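Local atomic coordinates of hypoxanthine-guanine phosphoribosyltransferase (PDB entry 3ACD), a protein that probably catalyses the magnesium-dependent, reversible transfer of a phosphoribosyl group to hypoxanthine or guanine, making IMP or GMP in purine salvage. Residues A[125-137]-A[143-156]. Numbering follows the deposited sequence.
Sequences SVRVAALLSKPSR and PIHYLGFEIEDAYV. With IMP (inosinic acid), chain B.
Four acceptors surround K134 NZ: A154 O (3.3 Å, with NZ above the carbonyl plane), IMP O6 (2.9 Å), IMP N7 and a water that donates to D153 OD1. With three N-H groups, at least one must be shared, probably between O6 and N7. A bend at chi3 (-67°) turns the lysine's end toward the base, while its CG packs on I151 CG1. V156 completes the purine edge: its N donates to IMP O6, and its O accepts from IMP N1 at 2.6 Å. The Y155 ring lies with one face against the base, IMP N1 3.4 Å above its plane toward the rim; an alanine here would probably leave that face of the hypoxanthine without its aromatic cover.

Behind the pocket, 125-130 and then 132-133 pair in parallel with the broken strand 146-150 of the phosphoribosyltransferase core sheet, both chains turning a corner at L131 and G148. At the far end, R127 CG sits over the H145 ring centre in a CH-pi contact, and NH1 meets Y146 OH in the guanidinium plane; D33 also binds that hydroxyl. K134 and V156 suit a 6-oxopurine: O6 receives two N-H donors, and the V156 carbonyl is consistent with selection for an N1-H.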
loop_
_atom_site.group_PDB
_atom_site.type_symbol
_atom_site.label_atom_id
_atom_site.label_comp_id
_atom_site.label_asym_id
_atom_site.label_seq_id
_atom_site.Cartn_x
_atom_site.Cartn_y
_atom_site.Cartn_z
ATOM N N SER A 125 -23.645 1.529 -2.620
ATOM C CA SER A 125 -23.237 2.663 -3.441
ATOM C C SER A 125 -21.777 2.499 -3.821
ATOM O O SER A 125 -21.048 1.724 -3.203
ATOM C CB SER A 125 -23.413 3.982 -2.681
ATOM O OG SER A 125 -22.489 4.085 -1.609
ATOM N N VAL A 126 -21.359 3.227 -4.849
ATOM C CA VAL A 126 -19.977 3.177 -5.298
ATOM C C VAL A 126 -19.511 4.553 -5.741
ATOM O O VAL A 126 -20.166 5.208 -6.553
ATOM C CB VAL A 126 -19.781 2.222 -6.502
ATOM C CG1 VAL A 126 -18.310 2.216 -6.921
ATOM C CG2 VAL A 126 -20.239 0.818 -6.150
ATOM N N ARG A 127 -18.389 4.994 -5.185
ATOM C CA ARG A 127 -17.793 6.259 -5.578
ATOM C C ARG A 127 -16.344 5.961 -5.922
ATOM O O ARG A 127 -15.803 4.934 -5.513
ATOM C CB ARG A 127 -17.894 7.304 -4.466
ATOM C CG ARG A 127 -19.279 7.938 -4.400
ATOM C CD ARG A 127 -19.325 9.172 -3.514
ATOM N NE ARG A 127 -20.654 9.775 -3.551
ATOM C CZ ARG A 127 -21.009 10.866 -2.881
ATOM N NH1 ARG A 127 -20.129 11.491 -2.107
ATOM N NH2 ARG A 127 -22.247 11.331 -2.983
ATOM N N VAL A 128 -15.719 6.853 -6.678
ATOM C CA VAL A 128 -14.344 6.642 -7.103
ATOM C C VAL A 128 -13.376 7.724 -6.645
ATOM O O VAL A 128 -13.667 8.917 -6.737
ATOM C CB VAL A 128 -14.271 6.551 -8.651
ATOM C CG1 VAL A 128 -12.826 6.425 -9.111
ATOM C CG2 VAL A 128 -15.090 5.367 -9.137
ATOM N N ALA A 129 -12.226 7.289 -6.143
ATOM C CA ALA A 129 -11.169 8.200 -5.722
ATOM C C ALA A 129 -9.984 7.849 -6.616
ATOM O O ALA A 129 -9.610 6.683 -6.721
ATOM C CB ALA A 129 -10.812 7.974 -4.259
ATOM N N ALA A 130 -9.414 8.854 -7.273
ATOM C CA ALA A 130 -8.280 8.646 -8.162
ATOM C C ALA A 130 -7.285 9.778 -7.967
ATOM O O ALA A 130 -7.676 10.937 -7.866
ATOM C CB ALA A 130 -8.750 8.612 -9.616
ATOM N N LEU A 131 -6.000 9.451 -7.906
ATOM C CA LEU A 131 -4.999 10.494 -7.719
ATOM C C LEU A 131 -4.911 11.400 -8.944
ATOM O O LEU A 131 -4.863 12.620 -8.809
ATOM C CB LEU A 131 -3.620 9.889 -7.450
ATOM C CG LEU A 131 -2.515 10.923 -7.200
ATOM C CD1 LEU A 131 -2.787 11.674 -5.891
ATOM C CD2 LEU A 131 -1.172 10.226 -7.138
ATOM N N LEU A 132 -4.916 10.800 -10.132
ATOM C CA LEU A 132 -4.792 11.558 -11.373
ATOM C C LEU A 132 -5.796 11.163 -12.448
ATOM O O LEU A 132 -6.411 10.099 -12.388
ATOM C CB LEU A 132 -3.388 11.369 -11.951
ATOM C CG LEU A 132 -2.182 11.630 -11.046
ATOM C CD1 LEU A 132 -0.933 11.044 -11.692
ATOM C CD2 LEU A 132 -2.025 13.122 -10.805
ATOM N N SER A 133 -5.942 12.033 -13.442
ATOM C CA SER A 133 -6.835 11.779 -14.563
ATOM C C SER A 133 -6.357 12.562 -15.781
ATOM O O SER A 133 -6.017 13.743 -15.672
ATOM C CB SER A 133 -8.270 12.188 -14.229
ATOM O OG SER A 133 -9.124 11.946 -15.342
ATOM N N LYS A 134 -6.320 11.885 -16.927
ATOM C CA LYS A 134 -5.906 12.479 -18.200
ATOM C C LYS A 134 -7.136 12.438 -19.109
ATOM O O LYS A 134 -7.230 11.606 -20.014
ATOM C CB LYS A 134 -4.763 11.659 -18.816
ATOM C CG LYS A 134 -3.494 11.642 -17.966
ATOM C CD LYS A 134 -2.347 10.884 -18.628
ATOM C CE LYS A 134 -2.632 9.392 -18.729
ATOM N NZ LYS A 134 -1.452 8.636 -19.241
ATOM N N PRO A 135 -8.094 13.347 -18.876
ATOM C CA PRO A 135 -9.337 13.429 -19.645
ATOM C C PRO A 135 -9.235 13.528 -21.166
ATOM O O PRO A 135 -10.152 13.103 -21.867
ATOM C CB PRO A 135 -10.054 14.628 -19.015
ATOM C CG PRO A 135 -8.926 15.486 -18.543
ATOM C CD PRO A 135 -7.994 14.474 -17.928
ATOM N N SER A 136 -8.139 14.071 -21.684
ATOM C CA SER A 136 -8.002 14.182 -23.133
ATOM C C SER A 136 -7.846 12.800 -23.761
ATOM O O SER A 136 -7.960 12.646 -24.974
ATOM C CB SER A 136 -6.806 15.072 -23.505
ATOM O OG SER A 136 -5.569 14.510 -23.105
ATOM N N ARG A 137 -7.606 11.796 -22.920
ATOM C CA ARG A 137 -7.427 10.419 -23.376
ATOM C C ARG A 137 -8.671 9.555 -23.154
ATOM O O ARG A 137 -8.725 8.409 -23.601
ATOM C CB ARG A 137 -6.244 9.785 -22.635
ATOM C CG ARG A 137 -4.882 10.323 -23.038
ATOM C CD ARG A 137 -4.258 9.443 -24.109
ATOM N NE ARG A 137 -4.013 8.097 -23.596
ATOM C CZ ARG A 137 -3.606 7.072 -24.338
ATOM N NH1 ARG A 137 -3.394 7.234 -25.637
ATOM N NH2 ARG A 137 -3.417 5.882 -23.780
ATOM N N PRO A 143 -16.983 7.970 -13.778
ATOM C CA PRO A 143 -16.998 8.980 -12.725
ATOM C C PRO A 143 -15.778 8.959 -11.811
ATOM O O PRO A 143 -15.169 7.912 -11.583
ATOM C CB PRO A 143 -18.270 8.642 -11.964
ATOM C CG PRO A 143 -18.243 7.140 -11.996
ATOM C CD PRO A 143 -17.871 6.843 -13.437
ATOM N N ILE A 144 -15.419 10.135 -11.313
ATOM C CA ILE A 144 -14.326 10.282 -10.366
ATOM C C ILE A 144 -14.848 11.332 -9.397
ATOM O O ILE A 144 -14.857 12.528 -9.700
ATOM C CB ILE A 144 -13.021 10.790 -11.012
ATOM C CG1 ILE A 144 -12.580 9.850 -12.134
ATOM C CG2 ILE A 144 -11.922 10.852 -9.949
ATOM C CD1 ILE A 144 -11.276 10.268 -12.800
ATOM N N HIS A 145 -15.307 10.875 -8.240
ATOM C CA HIS A 145 -15.868 11.765 -7.234
ATOM C C HIS A 145 -14.810 12.481 -6.414
ATOM O O HIS A 145 -15.035 13.590 -5.927
ATOM C CB HIS A 145 -16.793 10.969 -6.316
ATOM C CG HIS A 145 -17.816 10.166 -7.057
ATOM N ND1 HIS A 145 -17.507 8.997 -7.717
ATOM C CD2 HIS A 145 -19.129 10.400 -7.295
ATOM C CE1 HIS A 145 -18.586 8.543 -8.332
ATOM N NE2 HIS A 145 -19.582 9.377 -8.093
ATOM N N TYR A 146 -13.657 11.841 -6.261
ATOM C CA TYR A 146 -12.556 12.408 -5.496
ATOM C C TYR A 146 -11.291 12.323 -6.340
ATOM O O TYR A 146 -10.603 11.300 -6.363
ATOM C CB TYR A 146 -12.397 11.632 -4.189
ATOM C CG TYR A 146 -13.678 11.588 -3.396
ATOM C CD1 TYR A 146 -14.150 12.721 -2.730
ATOM C CD2 TYR A 146 -14.450 10.428 -3.352
ATOM C CE1 TYR A 146 -15.362 12.696 -2.041
ATOM C CE2 TYR A 146 -15.659 10.394 -2.670
ATOM C CZ TYR A 146 -16.110 11.529 -2.017
ATOM O OH TYR A 146 -17.306 11.491 -1.346
ATOM N N LEU A 147 -10.995 13.413 -7.037
ATOM C CA LEU A 147 -9.835 13.471 -7.911
ATOM C C LEU A 147 -8.715 14.317 -7.335
ATOM O O LEU A 147 -8.938 15.434 -6.875
ATOM C CB LEU A 147 -10.241 14.039 -9.273
ATOM C CG LEU A 147 -9.101 14.243 -10.273
ATOM C CD1 LEU A 147 -8.464 12.900 -10.609
ATOM C CD2 LEU A 147 -9.638 14.923 -11.532
ATOM N N GLY A 148 -7.503 13.778 -7.365
ATOM C CA GLY A 148 -6.375 14.527 -6.855
ATOM C C GLY A 148 -6.019 15.650 -7.813
ATOM O O GLY A 148 -6.135 16.831 -7.475
ATOM N N PHE A 149 -5.610 15.281 -9.022
ATOM C CA PHE A 149 -5.200 16.268 -10.018
ATOM C C PHE A 149 -5.595 15.894 -11.442
ATOM O O PHE A 149 -5.465 14.737 -11.850
ATOM C CB PHE A 149 -3.673 16.418 -10.000
ATOM C CG PHE A 149 -3.098 16.727 -8.649
ATOM C CD1 PHE A 149 -2.951 18.045 -8.222
ATOM C CD2 PHE A 149 -2.685 15.697 -7.807
ATOM C CE1 PHE A 149 -2.395 18.331 -6.971
ATOM C CE2 PHE A 149 -2.130 15.973 -6.558
ATOM C CZ PHE A 149 -1.984 17.291 -6.140
ATOM N N GLU A 150 -6.071 16.874 -12.204
ATOM C CA GLU A 150 -6.390 16.626 -13.603
ATOM C C GLU A 150 -5.130 17.069 -14.339
ATOM O O GLU A 150 -4.630 18.172 -14.107
ATOM C CB GLU A 150 -7.583 17.461 -14.060
ATOM C CG GLU A 150 -7.874 17.310 -15.542
ATOM C CD GLU A 150 -9.075 18.113 -15.980
ATOM O OE1 GLU A 150 -10.215 17.662 -15.740
ATOM O OE2 GLU A 150 -8.873 19.205 -16.551
ATOM N N ILE A 151 -4.608 16.218 -15.214
ATOM C CA ILE A 151 -3.384 16.555 -15.932
ATOM C C ILE A 151 -3.473 16.396 -17.442
ATOM O O ILE A 151 -4.398 15.774 -17.966
ATOM C CB ILE A 151 -2.196 15.691 -15.441
ATOM C CG1 ILE A 151 -2.467 14.214 -15.747
ATOM C CG2 ILE A 151 -1.994 15.887 -13.944
ATOM C CD1 ILE A 151 -1.286 13.288 -15.484
ATOM N N GLU A 152 -2.495 16.973 -18.134
ATOM C CA GLU A 152 -2.424 16.885 -19.582
ATOM C C GLU A 152 -1.970 15.473 -19.941
ATOM O O GLU A 152 -1.535 14.709 -19.074
ATOM C CB GLU A 152 -1.419 17.900 -20.134
ATOM C CG GLU A 152 0.006 17.688 -19.647
ATOM C CD GLU A 152 0.998 18.640 -20.294
ATOM O OE1 GLU A 152 1.183 18.560 -21.528
ATOM O OE2 GLU A 152 1.590 19.467 -19.570
ATOM N N ASP A 153 -2.066 15.140 -21.221
ATOM C CA ASP A 153 -1.671 13.826 -21.708
ATOM C C ASP A 153 -0.156 13.636 -21.639
ATOM O O ASP A 153 0.596 14.270 -22.380
ATOM C CB ASP A 153 -2.168 13.649 -23.145
ATOM C CG ASP A 153 -1.775 12.315 -23.746
ATOM O OD1 ASP A 153 -1.465 11.376 -22.985
ATOM O OD2 ASP A 153 -1.794 12.204 -24.989
ATOM N N ALA A 154 0.281 12.763 -20.737
ATOM C CA ALA A 154 1.698 12.466 -20.561
ATOM C C ALA A 154 1.843 11.184 -19.749
ATOM O O ALA A 154 0.950 10.837 -18.973
ATOM C CB ALA A 154 2.391 13.620 -19.838
ATOM N N TYR A 155 2.949 10.467 -19.934
ATOM C CA TYR A 155 3.156 9.249 -19.160
ATOM C C TYR A 155 3.816 9.655 -17.855
ATOM O O TYR A 155 4.956 10.128 -17.847
ATOM C CB TYR A 155 4.065 8.251 -19.875
ATOM C CG TYR A 155 4.113 6.926 -19.139
ATOM C CD1 TYR A 155 3.094 5.990 -19.297
ATOM C CD2 TYR A 155 5.119 6.654 -18.211
ATOM C CE1 TYR A 155 3.065 4.821 -18.548
ATOM C CE2 TYR A 155 5.101 5.482 -17.451
ATOM C CZ TYR A 155 4.067 4.572 -17.625
ATOM O OH TYR A 155 4.004 3.430 -16.858
ATOM N N VAL A 156 3.098 9.471 -16.754
ATOM C CA VAL A 156 3.611 9.831 -15.444
ATOM C C VAL A 156 4.054 8.605 -14.651
ATOM O O VAL A 156 3.684 7.473 -14.963
ATOM C CB VAL A 156 2.545 10.595 -14.622
ATOM C CG1 VAL A 156 2.145 11.877 -15.345
ATOM C CG2 VAL A 156 1.319 9.711 -14.401
HETATM P P IMP B . -7.025 3.086 -18.423
HETATM O O1P IMP B . -6.649 3.484 -19.797
HETATM O O2P IMP B . -7.898 1.743 -18.480
HETATM O O3P IMP B . -7.879 4.269 -17.739
HETATM O "O5'" IMP B . -5.664 2.843 -17.578
HETATM C "C5'" IMP B . -5.655 1.850 -16.555
HETATM C "C4'" IMP B . -4.270 1.724 -15.916
HETATM O "O4'" IMP B . -3.226 2.146 -16.846
HETATM C "C3'" IMP B . -4.121 2.717 -14.741
HETATM O "O3'" IMP B . -4.726 2.219 -13.546
HETATM C "C2'" IMP B . -2.590 2.786 -14.619
HETATM O "O2'" IMP B . -2.082 1.706 -13.829
HETATM C "C1'" IMP B . -2.119 2.663 -16.078
HETATM N N9 IMP B . -1.702 3.998 -16.570
HETATM C C8 IMP B . -2.391 4.830 -17.422
HETATM N N7 IMP B . -1.712 5.928 -17.626
HETATM C C5 IMP B . -0.563 5.873 -16.920
HETATM C C6 IMP B . 0.559 6.746 -16.742
HETATM O O6 IMP B . 0.602 7.830 -17.299
HETATM N N1 IMP B . 1.580 6.336 -15.920
HETATM C C2 IMP B . 1.537 5.115 -15.284
HETATM N N3 IMP B . 0.515 4.302 -15.441
HETATM C C4 IMP B . -0.542 4.632 -16.234
HETATM O O HOH W 1 -1.017 8.996 -21.935
HETATM O O HOH W 2 -5.714 15.305 -20.344
HETATM O O HOH W 3 -3.316 16.863 -23.073
HETATM O O HOH W 4 -4.694 13.356 -25.440
#